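Local coordinates for CELL division control protein 6 (Pyrobaculum aerophilum, PDB 1FNN) that binds and probably hydrolyses ATP as a Cdc6/Cdc18-family AAA+ protein, and is thought to take part in the regulation of DNA replication, at residues Tyr193-Phe199 and Ala224-Gln230; Gly51-Thr55 and Thr235-Arg241; Asp218-Met222 and Thr306-Thr310; Ile347-Asn353 and Thr364-Thr370. All coordinates share one frame; numbering follows the deposited sequence.

Interaction 1: Tyr193-Phe199 and Ala224-Gln230; sequences YTKDQIF and ADITGAQ. With ADP (adenosine-5'-diphosphate), chain D.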
# COMPACT_ATOMS: atom_id res chain seq x y z
N TYR A 193 -0.27 -4.17 5.75
CA TYR A 193 -1.57 -4.26 6.40
C TYR A 193 -2.12 -5.70 6.26
O TYR A 193 -1.99 -6.31 5.19
CB TYR A 193 -2.60 -3.34 5.77
CG TYR A 193 -2.33 -1.86 6.00
CD1 TYR A 193 -1.91 -1.01 4.99
CD2 TYR A 193 -2.53 -1.32 7.27
CE1 TYR A 193 -1.67 0.35 5.20
CE2 TYR A 193 -2.31 0.03 7.52
CZ TYR A 193 -1.88 0.84 6.48
OH TYR A 193 -1.66 2.18 6.78
N THR A 194 -2.88 -6.08 7.27
CA THR A 194 -3.51 -7.40 7.20
C THR A 194 -4.82 -7.23 6.43
O THR A 194 -5.30 -6.11 6.13
CB THR A 194 -3.84 -7.90 8.62
OG1 THR A 194 -4.78 -6.96 9.15
CG2 THR A 194 -2.65 -7.98 9.55
N LYS A 195 -5.52 -8.37 6.31
CA LYS A 195 -6.78 -8.34 5.59
C LYS A 195 -7.82 -7.53 6.30
O LYS A 195 -8.67 -6.89 5.64
CB LYS A 195 -7.27 -9.79 5.35
CG LYS A 195 -6.33 -10.46 4.36
CD LYS A 195 -6.65 -11.98 4.24
CE LYS A 195 -5.79 -12.47 3.07
NZ LYS A 195 -6.17 -13.83 2.59
N ASP A 196 -7.94 -7.71 7.61
CA ASP A 196 -8.93 -6.96 8.35
C ASP A 196 -8.57 -5.44 8.30
O ASP A 196 -9.49 -4.65 8.20
CB ASP A 196 -8.98 -7.44 9.80
CG ASP A 196 -9.10 -8.97 9.73
OD1 ASP A 196 -8.01 -9.62 9.72
OD2 ASP A 196 -10.26 -9.42 9.67
N GLN A 197 -7.31 -5.10 8.36
CA GLN A 197 -6.95 -3.66 8.34
C GLN A 197 -7.26 -3.07 6.98
O GLN A 197 -7.75 -1.93 6.87
CB GLN A 197 -5.45 -3.56 8.68
CG GLN A 197 -5.19 -3.99 10.13
CD GLN A 197 -3.73 -4.10 10.43
OE1 GLN A 197 -2.81 -4.22 9.59
NE2 GLN A 197 -3.47 -4.05 11.73
N ILE A 198 -6.91 -3.82 5.91
CA ILE A 198 -7.32 -3.38 4.56
C ILE A 198 -8.81 -3.14 4.46
O ILE A 198 -9.31 -2.11 3.97
CB ILE A 198 -6.86 -4.35 3.45
CG1 ILE A 198 -5.34 -4.33 3.35
CG2 ILE A 198 -7.51 -3.97 2.13
CD1 ILE A 198 -4.77 -3.02 2.80
N PHE A 199 -9.62 -4.08 4.96
CA PHE A 199 -11.05 -3.91 4.98
C PHE A 199 -11.41 -2.57 5.68
O PHE A 199 -12.32 -1.91 5.17
CB PHE A 199 -11.73 -5.06 5.72
CG PHE A 199 -13.20 -4.88 5.90
CD1 PHE A 199 -14.09 -5.26 4.92
CD2 PHE A 199 -13.71 -4.32 7.06
CE1 PHE A 199 -15.44 -5.10 5.06
CE2 PHE A 199 -15.08 -4.15 7.22
CZ PHE A 199 -15.95 -4.54 6.23
N ALA A 224 -10.04 -7.07 0.12
CA ALA A 224 -9.09 -7.18 1.22
C ALA A 224 -8.41 -8.57 1.29
O ALA A 224 -7.22 -8.67 1.57
CB ALA A 224 -9.89 -7.00 2.52
N ASP A 225 -9.13 -9.59 0.85
CA ASP A 225 -8.61 -10.96 0.77
C ASP A 225 -7.60 -11.07 -0.34
O ASP A 225 -6.63 -11.82 -0.20
CB ASP A 225 -9.71 -12.02 0.59
CG ASP A 225 -10.38 -12.23 1.94
OD1 ASP A 225 -9.73 -11.84 2.92
OD2 ASP A 225 -11.50 -12.76 2.01
N ILE A 226 -7.72 -10.26 -1.40
CA ILE A 226 -6.75 -10.28 -2.48
C ILE A 226 -5.48 -9.55 -2.06
O ILE A 226 -4.46 -9.72 -2.72
CB ILE A 226 -7.31 -9.54 -3.72
CG1 ILE A 226 -8.58 -10.16 -4.29
CG2 ILE A 226 -6.29 -9.45 -4.84
CD1 ILE A 226 -9.19 -9.24 -5.34
N THR A 227 -5.62 -8.46 -1.29
CA THR A 227 -4.47 -7.58 -1.08
C THR A 227 -3.85 -7.63 0.29
O THR A 227 -2.70 -7.20 0.41
CB THR A 227 -4.96 -6.11 -1.32
OG1 THR A 227 -6.13 -5.85 -0.54
CG2 THR A 227 -5.39 -5.93 -2.77
N GLY A 228 -4.58 -7.96 1.35
CA GLY A 228 -4.06 -7.90 2.70
C GLY A 228 -3.06 -9.01 3.02
O GLY A 228 -2.94 -9.98 2.24
N ALA A 229 -2.10 -8.69 3.89
CA ALA A 229 -1.10 -9.68 4.28
C ALA A 229 -1.67 -10.64 5.31
O ALA A 229 -2.39 -10.27 6.25
CB ALA A 229 0.15 -9.01 4.83
N GLN A 230 -1.38 -11.94 5.12
CA GLN A 230 -1.90 -12.87 6.15
C GLN A 230 -1.01 -12.84 7.37
O GLN A 230 -1.51 -12.65 8.48
CB GLN A 230 -2.11 -14.25 5.55
CG GLN A 230 -3.47 -14.19 4.83
CD GLN A 230 -3.94 -15.57 4.47
OE1 GLN A 230 -3.50 -16.54 5.11
NE2 GLN A 230 -4.81 -15.71 3.49
PB ADP D . 3.34 4.69 1.33
O1B ADP D . 4.16 5.98 1.32
O2B ADP D . 3.56 3.88 2.47
O3B ADP D . 3.79 4.05 0.10
PA ADP D . 0.74 5.83 1.25
O1A ADP D . 0.91 6.78 2.36
O2A ADP D . 0.77 6.52 -0.05
O3A ADP D . 1.79 4.72 1.32
O5' ADP D . -0.72 5.08 1.31
C5' ADP D . -1.12 4.42 0.12
C4' ADP D . -2.62 4.74 -0.06
O4' ADP D . -3.31 4.21 1.04
C3' ADP D . -2.96 6.23 -0.07
O3' ADP D . -4.10 6.41 -0.89
C2' ADP D . -3.19 6.45 1.39
O2' ADP D . -4.00 7.59 1.64
C1' ADP D . -3.98 5.18 1.75
N9 ADP D . -3.73 4.90 3.11
C8 ADP D . -2.62 4.27 3.61
N7 ADP D . -2.72 3.88 4.85
C5 ADP D . -4.00 4.29 5.19
C6 ADP D . -4.72 4.20 6.39
N6 ADP D . -4.19 3.66 7.47
N1 ADP D . -5.95 4.71 6.42
C2 ADP D . -6.44 5.28 5.34
N3 ADP D . -5.88 5.44 4.14
C4 ADP D . -4.62 4.91 4.14
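K195 and I198 carry this contact, meeting the end of helix 217-227 from the first turn of helix 195-209. The K195 side chain is extended beyond CG and crosses D225 at about a right angle: its CD lies 3.4 Å from D225 OD1, while CG rests over the CA of G228. The charged ends stay 4.1 Å apart (K195 NZ to D225 OD1), beyond a salt bridge, and D225 is engaged elsewhere, OD2 hydrogen-bonded to Y308 and OD1 paired with R351. With chi1 at -67°, I198 sets CG1 beside the backbone N and CG2 anti to it, and the branches part: CG2 reaches A224 and comes within 3.5 Å of T227 OG1, itself hydrogen-bonded to I223 O; CG1 packs on G228 CA. The A224 methyl fits against the backbone of helix 195-209, 3.4 Å from K195 O. The backbones come closest where G228 faces K195, with 4.0 Å between their CA atoms. Beside it, A229 N donates to Y193 O (2.7 Å, 171°). T194 and Q197 hold the helix start through reciprocal bonds, T194 N to Q197 OE1 and Q197 N to T194 OG1. On the ligand side, Y193 OH accepts from ADP N6 at 3.0 Å. A capping box opens the first lid helix of an AAA+ ATPase, directly after the tyrosine whose hydroxyl meets the adenine amino group.

Interaction 2: Gly51-Thr55 and Thr235-Arg241; sequences GRPGT and TNRGDAR. With ADP (adenosine-5'-diphosphate), chain D.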
# COMPACT_ATOMS: atom_id res chain seq x y z
N GLY A 51 8.97 0.78 5.64
CA GLY A 51 7.84 -0.10 5.35
C GLY A 51 7.73 -0.26 3.84
O GLY A 51 8.17 0.65 3.12
N ARG A 52 7.08 -1.35 3.43
CA ARG A 52 6.96 -1.56 1.97
C ARG A 52 6.00 -0.52 1.37
O ARG A 52 5.27 0.18 2.08
CB ARG A 52 6.44 -2.97 1.68
CG ARG A 52 5.06 -3.29 2.23
CD ARG A 52 4.16 -3.96 1.20
NE ARG A 52 4.24 -3.34 -0.13
CZ ARG A 52 3.70 -3.84 -1.22
NH1 ARG A 52 3.03 -4.99 -1.09
NH2 ARG A 52 3.78 -3.27 -2.42
N PRO A 53 5.86 -0.54 0.06
CA PRO A 53 4.95 0.37 -0.63
C PRO A 53 3.52 0.16 -0.17
O PRO A 53 3.03 -0.95 0.10
CB PRO A 53 5.14 0.09 -2.11
CG PRO A 53 6.51 -0.52 -2.19
CD PRO A 53 6.66 -1.32 -0.92
N GLY A 54 2.87 1.30 0.10
CA GLY A 54 1.45 1.24 0.40
C GLY A 54 1.11 0.99 1.85
O GLY A 54 -0.07 0.73 2.13
N THR A 55 2.11 1.11 2.72
CA THR A 55 1.86 0.89 4.15
C THR A 55 1.57 2.23 4.86
O THR A 55 1.39 2.20 6.07
CB THR A 55 3.04 0.20 4.82
OG1 THR A 55 4.32 0.82 4.53
CG2 THR A 55 3.14 -1.25 4.30
N THR A 235 5.43 -9.54 2.90
CA THR A 235 5.76 -8.22 2.45
C THR A 235 5.51 -7.99 0.97
O THR A 235 5.82 -6.89 0.49
CB THR A 235 7.26 -7.93 2.76
OG1 THR A 235 7.50 -8.13 4.16
CG2 THR A 235 7.62 -6.51 2.37
N ASN A 236 4.98 -8.97 0.25
CA ASN A 236 4.58 -8.74 -1.13
C ASN A 236 3.09 -8.40 -1.21
O ASN A 236 2.55 -8.09 -2.26
CB ASN A 236 5.00 -9.87 -2.05
CG ASN A 236 6.42 -9.68 -2.59
OD1 ASN A 236 6.90 -8.57 -2.82
ND2 ASN A 236 7.11 -10.80 -2.81
N ARG A 237 2.41 -8.40 -0.08
CA ARG A 237 1.02 -8.01 0.08
C ARG A 237 0.93 -6.91 1.15
O ARG A 237 1.97 -6.42 1.62
CB ARG A 237 0.16 -9.22 0.43
CG ARG A 237 -0.46 -9.79 -0.84
CD ARG A 237 -1.46 -10.90 -0.54
NE ARG A 237 -0.95 -12.18 -1.01
CZ ARG A 237 -1.04 -12.58 -2.27
NH1 ARG A 237 -1.61 -11.80 -3.17
NH2 ARG A 237 -0.56 -13.76 -2.65
N GLY A 238 -0.28 -6.50 1.48
CA GLY A 238 -0.51 -5.51 2.52
C GLY A 238 -0.50 -4.07 2.00
O GLY A 238 -0.19 -3.18 2.78
N ASP A 239 -0.55 -3.88 0.70
CA ASP A 239 -0.48 -2.57 0.06
C ASP A 239 -1.83 -1.88 -0.04
O ASP A 239 -2.73 -2.31 -0.78
CB ASP A 239 0.15 -2.77 -1.32
CG ASP A 239 0.38 -1.50 -2.10
OD1 ASP A 239 -0.37 -0.51 -1.89
OD2 ASP A 239 1.30 -1.48 -2.93
N ALA A 240 -2.06 -0.81 0.74
CA ALA A 240 -3.34 -0.13 0.74
C ALA A 240 -3.59 0.66 -0.53
O ALA A 240 -4.74 0.87 -0.94
CB ALA A 240 -3.45 0.81 1.94
N ARG A 241 -2.53 1.08 -1.19
CA ARG A 241 -2.73 1.80 -2.46
C ARG A 241 -3.47 0.88 -3.44
O ARG A 241 -4.35 1.23 -4.24
CB ARG A 241 -1.38 2.24 -3.02
CG ARG A 241 -1.54 3.16 -4.22
CD ARG A 241 -0.30 3.33 -5.05
NE ARG A 241 0.18 2.11 -5.67
CZ ARG A 241 -0.35 1.32 -6.59
NH1 ARG A 241 -1.53 1.51 -7.18
NH2 ARG A 241 0.36 0.25 -6.95
PB ADP D . 3.34 4.69 1.33
O1B ADP D . 4.16 5.98 1.32
O2B ADP D . 3.56 3.88 2.47
O3B ADP D . 3.79 4.05 0.10
PA ADP D . 0.74 5.83 1.25
O1A ADP D . 0.91 6.78 2.36
O2A ADP D . 0.77 6.52 -0.05
O3A ADP D . 1.79 4.72 1.32
O5' ADP D . -0.72 5.08 1.31
C5' ADP D . -1.12 4.42 0.12
C4' ADP D . -2.62 4.74 -0.06
O4' ADP D . -3.31 4.21 1.04
C3' ADP D . -2.96 6.23 -0.07
O3' ADP D . -4.10 6.41 -0.89
C2' ADP D . -3.19 6.45 1.39
O2' ADP D . -4.00 7.59 1.64
C1' ADP D . -3.98 5.18 1.75
N9 ADP D . -3.73 4.90 3.11
C8 ADP D . -2.62 4.27 3.61
N7 ADP D . -2.72 3.88 4.85
C5 ADP D . -4.00 4.29 5.19
C6 ADP D . -4.72 4.20 6.39
N6 ADP D . -4.19 3.66 7.47
N1 ADP D . -5.95 4.71 6.42
C2 ADP D . -6.44 5.28 5.34
N3 ADP D . -5.88 5.44 4.14
C4 ADP D . -4.62 4.91 4.14
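This is a polar contact between two loops at the nucleotide site: R52-T55 of the Walker A loop, which follows strand 46-50, meets the turn that leads into helix 240-256 of the lid. R52 supplies the larger side-chain part. Its CG sits between the backbone N and the carbonyl carbon (chi1 61°), and the chain then bends at chi2 and chi3, turning the guanidinium edge to the lid-loop carbonyls and one face to D239. CB slides past the CG2 of T235, and NH1 makes a weak hydrogen bond to R237 O at 3.2 Å. D239 crosses the arginine at about a right angle: its CB covers one guanidinium face, and OD2 lies 3.1 Å from R52 NH2. With the two planes 77° apart and the oxygen well out of the guanidinium plane, this salt bridge rests on charge rather than on a directed N-H. The other carboxylate oxygen, OD1, caps the helix start, accepting from L242 N and weakly from R241 N. Backbone atoms make the second link, A240 N donating to G54 O at 2.9 Å and 159°. G54 CA lies 3.4 Å from D239 OD1. Its own N donates to ADP O3B (2.9 Å), while the A240 methyl approaches the ribose O4' of ADP at 3.5 Å. G54 is thereby held between phosphate and lid. Backbone hydrogen bonds join G51 to G166, and G238 to Y193 and T227, placing the contact between the parallel sheet, the end of helix 217-227 and the start of helix 240-256.

Interaction 3: Asp218-Met222 and Thr306-Thr310; sequences DILQM and TPYIT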
# COMPACT_ATOMS: atom_id res chain seq x y z
N ASP A 218 -19.25 -7.86 1.88
CA ASP A 218 -18.61 -9.01 1.22
C ASP A 218 -17.70 -8.54 0.09
O ASP A 218 -16.65 -9.15 -0.11
CB ASP A 218 -19.60 -10.01 0.62
CG ASP A 218 -20.25 -10.88 1.68
OD1 ASP A 218 -19.81 -10.86 2.85
OD2 ASP A 218 -21.21 -11.60 1.34
N ILE A 219 -18.11 -7.51 -0.67
CA ILE A 219 -17.27 -7.07 -1.78
C ILE A 219 -15.96 -6.47 -1.30
O ILE A 219 -14.89 -6.59 -1.92
CB ILE A 219 -18.03 -6.10 -2.70
CG1 ILE A 219 -18.93 -6.89 -3.66
CG2 ILE A 219 -17.11 -5.16 -3.50
CD1 ILE A 219 -18.23 -7.47 -4.87
N LEU A 220 -16.03 -5.71 -0.19
CA LEU A 220 -14.83 -5.08 0.36
C LEU A 220 -13.93 -6.19 0.91
O LEU A 220 -12.71 -6.14 0.78
CB LEU A 220 -15.32 -4.17 1.50
CG LEU A 220 -15.49 -2.67 1.25
CD1 LEU A 220 -15.70 -2.30 -0.20
CD2 LEU A 220 -16.53 -2.05 2.18
N GLN A 221 -14.58 -7.19 1.54
CA GLN A 221 -13.80 -8.31 2.08
C GLN A 221 -13.05 -9.09 0.99
O GLN A 221 -11.88 -9.44 1.19
CB GLN A 221 -14.66 -9.27 2.89
CG GLN A 221 -15.12 -8.84 4.27
CD GLN A 221 -16.27 -9.69 4.78
OE1 GLN A 221 -16.96 -10.39 4.02
NE2 GLN A 221 -16.52 -9.65 6.08
N MET A 222 -13.67 -9.21 -0.17
CA MET A 222 -13.04 -9.85 -1.35
C MET A 222 -11.77 -9.17 -1.79
O MET A 222 -10.69 -9.75 -2.05
CB MET A 222 -14.11 -9.92 -2.42
CG MET A 222 -13.70 -10.47 -3.78
SD MET A 222 -15.03 -10.35 -5.00
CE MET A 222 -14.19 -10.88 -6.49
N THR A 306 -21.94 -14.02 -6.27
CA THR A 306 -21.73 -13.60 -4.88
C THR A 306 -20.25 -13.74 -4.67
O THR A 306 -19.61 -14.45 -5.48
CB THR A 306 -22.64 -14.51 -4.05
OG1 THR A 306 -23.40 -13.76 -3.09
CG2 THR A 306 -21.94 -15.65 -3.35
N PRO A 307 -19.59 -12.83 -3.96
CA PRO A 307 -18.15 -12.93 -3.75
C PRO A 307 -17.74 -14.28 -3.17
O PRO A 307 -16.70 -14.84 -3.56
CB PRO A 307 -17.84 -11.78 -2.78
CG PRO A 307 -18.98 -10.81 -3.00
CD PRO A 307 -20.19 -11.72 -3.16
N TYR A 308 -18.48 -14.82 -2.20
CA TYR A 308 -18.10 -16.08 -1.58
C TYR A 308 -19.11 -17.22 -1.75
O TYR A 308 -20.31 -17.01 -1.95
CB TYR A 308 -17.91 -15.93 -0.06
CG TYR A 308 -16.83 -14.93 0.27
CD1 TYR A 308 -17.18 -13.57 0.43
CD2 TYR A 308 -15.51 -15.30 0.40
CE1 TYR A 308 -16.20 -12.64 0.73
CE2 TYR A 308 -14.55 -14.36 0.70
CZ TYR A 308 -14.89 -13.02 0.87
OH TYR A 308 -13.88 -12.13 1.16
N ILE A 309 -18.58 -18.46 -1.83
CA ILE A 309 -19.48 -19.62 -1.76
C ILE A 309 -18.93 -20.49 -0.64
O ILE A 309 -17.81 -20.37 -0.15
CB ILE A 309 -19.73 -20.34 -3.08
CG1 ILE A 309 -18.44 -20.69 -3.83
CG2 ILE A 309 -20.60 -19.55 -4.05
CD1 ILE A 309 -17.76 -21.95 -3.39
N THR A 310 -19.77 -21.32 -0.07
CA THR A 310 -19.39 -22.14 1.08
C THR A 310 -18.62 -23.37 0.64
O THR A 310 -18.76 -23.76 -0.52
CB THR A 310 -20.63 -22.58 1.89
OG1 THR A 310 -21.48 -23.38 1.06
CG2 THR A 310 -21.41 -21.36 2.36
O HOH W 1 -20.87 -13.83 -0.61
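Y308 holds CG anti to its carbonyl carbon (chi1 -60°), which points the ring, hydroxyl first, at helix 217-227, with OH over the Q221-M222 peptide; M222, with CG anti to the backbone N (chi1 176°) and extended beyond it, reaches P307. The ring meets the helix at its rim: D218 O lies near the ring plane, 3.6 Å from Y308 CE1. Y308 OH is 3.4 Å from Q221 CB, and its hydrogen bond goes one turn further along the same helix, to D225 OD2. P307 makes the apolar part of the contact. Its CG touches D218 CB at 3.8 Å and I219 CD1 at 3.9 Å, and its CB faces M222 SD at 3.9 Å, with both I219 and M222 crossing the proline at about a right angle. A water bridges the polar edge, donating to D218 OD2 and accepting from Y308 N, each at 3.0 Å. V267 of helix 264-274 touches both I219 and M222, while L365 and S367 pack on Y308. This is a domain interface: a helix of the AAA+ lid seated on the loop that enters the first strand of the C-terminal winged-helix domain.

Interaction 4: Ile347-Asn353 and Thr364-Thr370; sequences IVETRQN and TLISIGT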
# COMPACT_ATOMS: atom_id res chain seq x y z
N ILE A 347 -4.57 -19.22 -5.50
CA ILE A 347 -5.56 -19.42 -6.55
C ILE A 347 -6.95 -19.04 -6.10
O ILE A 347 -7.79 -18.52 -6.83
CB ILE A 347 -5.53 -20.89 -7.08
CG1 ILE A 347 -4.17 -21.15 -7.70
CG2 ILE A 347 -6.60 -21.12 -8.15
CD1 ILE A 347 -3.86 -22.62 -8.00
N VAL A 348 -7.25 -19.34 -4.83
CA VAL A 348 -8.53 -19.06 -4.19
C VAL A 348 -8.25 -18.32 -2.87
O VAL A 348 -7.11 -18.41 -2.41
CB VAL A 348 -9.05 -20.50 -3.96
CG1 VAL A 348 -9.09 -20.92 -2.53
CG2 VAL A 348 -10.22 -20.88 -4.85
N GLU A 349 -9.22 -17.58 -2.34
CA GLU A 349 -9.02 -17.02 -0.99
C GLU A 349 -10.07 -17.60 -0.10
O GLU A 349 -11.18 -17.87 -0.60
CB GLU A 349 -9.15 -15.47 -1.07
CG GLU A 349 -7.99 -14.90 -1.91
CD GLU A 349 -8.32 -14.82 -3.40
OE1 GLU A 349 -9.46 -14.52 -3.81
OE2 GLU A 349 -7.42 -15.07 -4.23
N THR A 350 -9.82 -17.84 1.18
CA THR A 350 -10.88 -18.38 2.02
C THR A 350 -11.02 -17.52 3.27
O THR A 350 -10.06 -16.87 3.67
CB THR A 350 -10.60 -19.84 2.51
OG1 THR A 350 -9.39 -19.84 3.25
CG2 THR A 350 -10.40 -20.76 1.30
N ARG A 351 -12.18 -17.56 3.89
CA ARG A 351 -12.40 -16.83 5.13
C ARG A 351 -13.37 -17.71 5.96
O ARG A 351 -14.26 -18.30 5.35
CB ARG A 351 -13.12 -15.50 5.06
CG ARG A 351 -13.50 -14.75 3.84
CD ARG A 351 -14.22 -13.43 4.22
NE ARG A 351 -13.55 -12.81 5.33
CZ ARG A 351 -12.55 -11.96 5.42
NH1 ARG A 351 -11.93 -11.49 4.35
NH2 ARG A 351 -12.14 -11.58 6.63
N GLN A 352 -13.30 -17.53 7.25
CA GLN A 352 -14.23 -18.22 8.14
C GLN A 352 -15.52 -17.41 8.21
O GLN A 352 -15.52 -16.18 8.18
CB GLN A 352 -13.57 -18.36 9.51
CG GLN A 352 -13.69 -19.69 10.21
CD GLN A 352 -13.25 -20.86 9.36
OE1 GLN A 352 -12.11 -20.91 8.91
NE2 GLN A 352 -14.16 -21.80 9.12
N ASN A 353 -16.64 -18.11 8.26
CA ASN A 353 -17.95 -17.51 8.43
C ASN A 353 -18.24 -17.36 9.94
O ASN A 353 -18.15 -18.45 10.56
CB ASN A 353 -18.97 -18.48 7.88
CG ASN A 353 -20.34 -18.03 7.49
OD1 ASN A 353 -21.28 -18.80 7.71
ND2 ASN A 353 -20.53 -16.84 6.93
N THR A 364 -16.61 -22.36 6.30
CA THR A 364 -15.52 -21.90 5.43
C THR A 364 -16.08 -21.26 4.18
O THR A 364 -16.86 -21.93 3.48
CB THR A 364 -14.54 -23.02 5.05
OG1 THR A 364 -13.92 -23.50 6.26
CG2 THR A 364 -13.40 -22.48 4.21
N LEU A 365 -15.59 -20.06 3.82
CA LEU A 365 -16.06 -19.39 2.65
C LEU A 365 -14.96 -19.33 1.60
O LEU A 365 -13.80 -19.19 1.96
CB LEU A 365 -16.51 -17.93 2.92
CG LEU A 365 -17.64 -17.78 3.94
CD1 LEU A 365 -17.88 -16.31 4.29
CD2 LEU A 365 -18.94 -18.42 3.45
N ILE A 366 -15.35 -19.44 0.34
CA ILE A 366 -14.34 -19.43 -0.71
C ILE A 366 -14.62 -18.36 -1.75
O ILE A 366 -15.73 -18.23 -2.29
CB ILE A 366 -14.36 -20.81 -1.45
CG1 ILE A 366 -14.13 -21.96 -0.44
CG2 ILE A 366 -13.27 -20.88 -2.52
CD1 ILE A 366 -14.50 -23.30 -1.11
N SER A 367 -13.53 -17.72 -2.16
CA SER A 367 -13.68 -16.73 -3.22
C SER A 367 -12.57 -16.89 -4.23
O SER A 367 -11.47 -17.37 -3.91
CB SER A 367 -13.53 -15.30 -2.57
OG SER A 367 -13.29 -14.39 -3.66
N ILE A 368 -12.79 -16.51 -5.45
CA ILE A 368 -11.74 -16.40 -6.45
C ILE A 368 -11.78 -14.88 -6.82
O ILE A 368 -12.51 -14.49 -7.73
CB ILE A 368 -11.95 -17.26 -7.68
CG1 ILE A 368 -11.76 -18.76 -7.30
CG2 ILE A 368 -11.01 -16.91 -8.82
CD1 ILE A 368 -12.24 -19.64 -8.47
N GLY A 369 -10.80 -14.13 -6.32
CA GLY A 369 -10.85 -12.68 -6.59
C GLY A 369 -9.87 -12.20 -7.64
O GLY A 369 -9.99 -11.02 -8.06
N THR A 370 -8.91 -13.05 -8.04
CA THR A 370 -7.87 -12.57 -8.94
C THR A 370 -8.01 -12.84 -10.43
O THR A 370 -7.15 -12.38 -11.19
CB THR A 370 -6.48 -13.01 -8.45
OG1 THR A 370 -6.34 -14.46 -8.55
CG2 THR A 370 -6.33 -12.59 -6.98
O HOH W 2 -8.07 -15.65 -6.81
O HOH W 3 -11.20 -12.66 -2.78
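Backbone hydrogen bonds define the core of this contact, in which strands 349-352 and 364-367 run antiparallel at 153°. E349 with S367 and R351 with L365 are hydrogen-bonded pairs, two bonds each; E349 N to S367 O measures 2.8 Å and L365 N to R351 O 2.7 Å. T350-I366 and Q352-T364 are the intervening non-hydrogen-bonded pairs. The main side-chain bond belongs to E349. Bent at chi2 (90°), it turns across to 364-370, so that OE1 accepts from G369 N at 2.9 Å through its syn lone pair. Two waters also bind the carboxylate: one donates to OE1 and accepts from S367 OG, the other donates to OE2 and I347 O and accepts from T370 N. Q352 NE2 gives T364 OG1 a weak bond of 3.3 Å. Apolar contact gathers round V348, whose CG2 lies 3.6 Å from I368 CG1 and 3.8 Å from I366 CG2. V348 also touches L339, and I366 and I368 touch I297, both on flanking helices. R351 instead leads away to a salt bridge with D225. Gripped by one amide and two waters, the buried E349 carboxylate is probably charged and stabilised by directed bonds where the winged-helix hairpin's second strand ends.

In the fold
From the N terminus, the Walker A loop at 51-55 comes first, and interaction 2 closes the longest loop by joining it to 235-241. Interaction 1 falls wholly within that span, closing a short loop made of the two helices 195-209 and 217-227; the two contacts touch at G238 and share ADP. Interaction 3 starts inside the same span, on helix 217-227, but ends at 306-310, so it crosses both and ties the lid to the winged-helix domain. Interaction 4 follows in series, a local hairpin sharing a sheet with strand 309-310. Through D225, interaction 1 touches both interaction 3 and interaction 4.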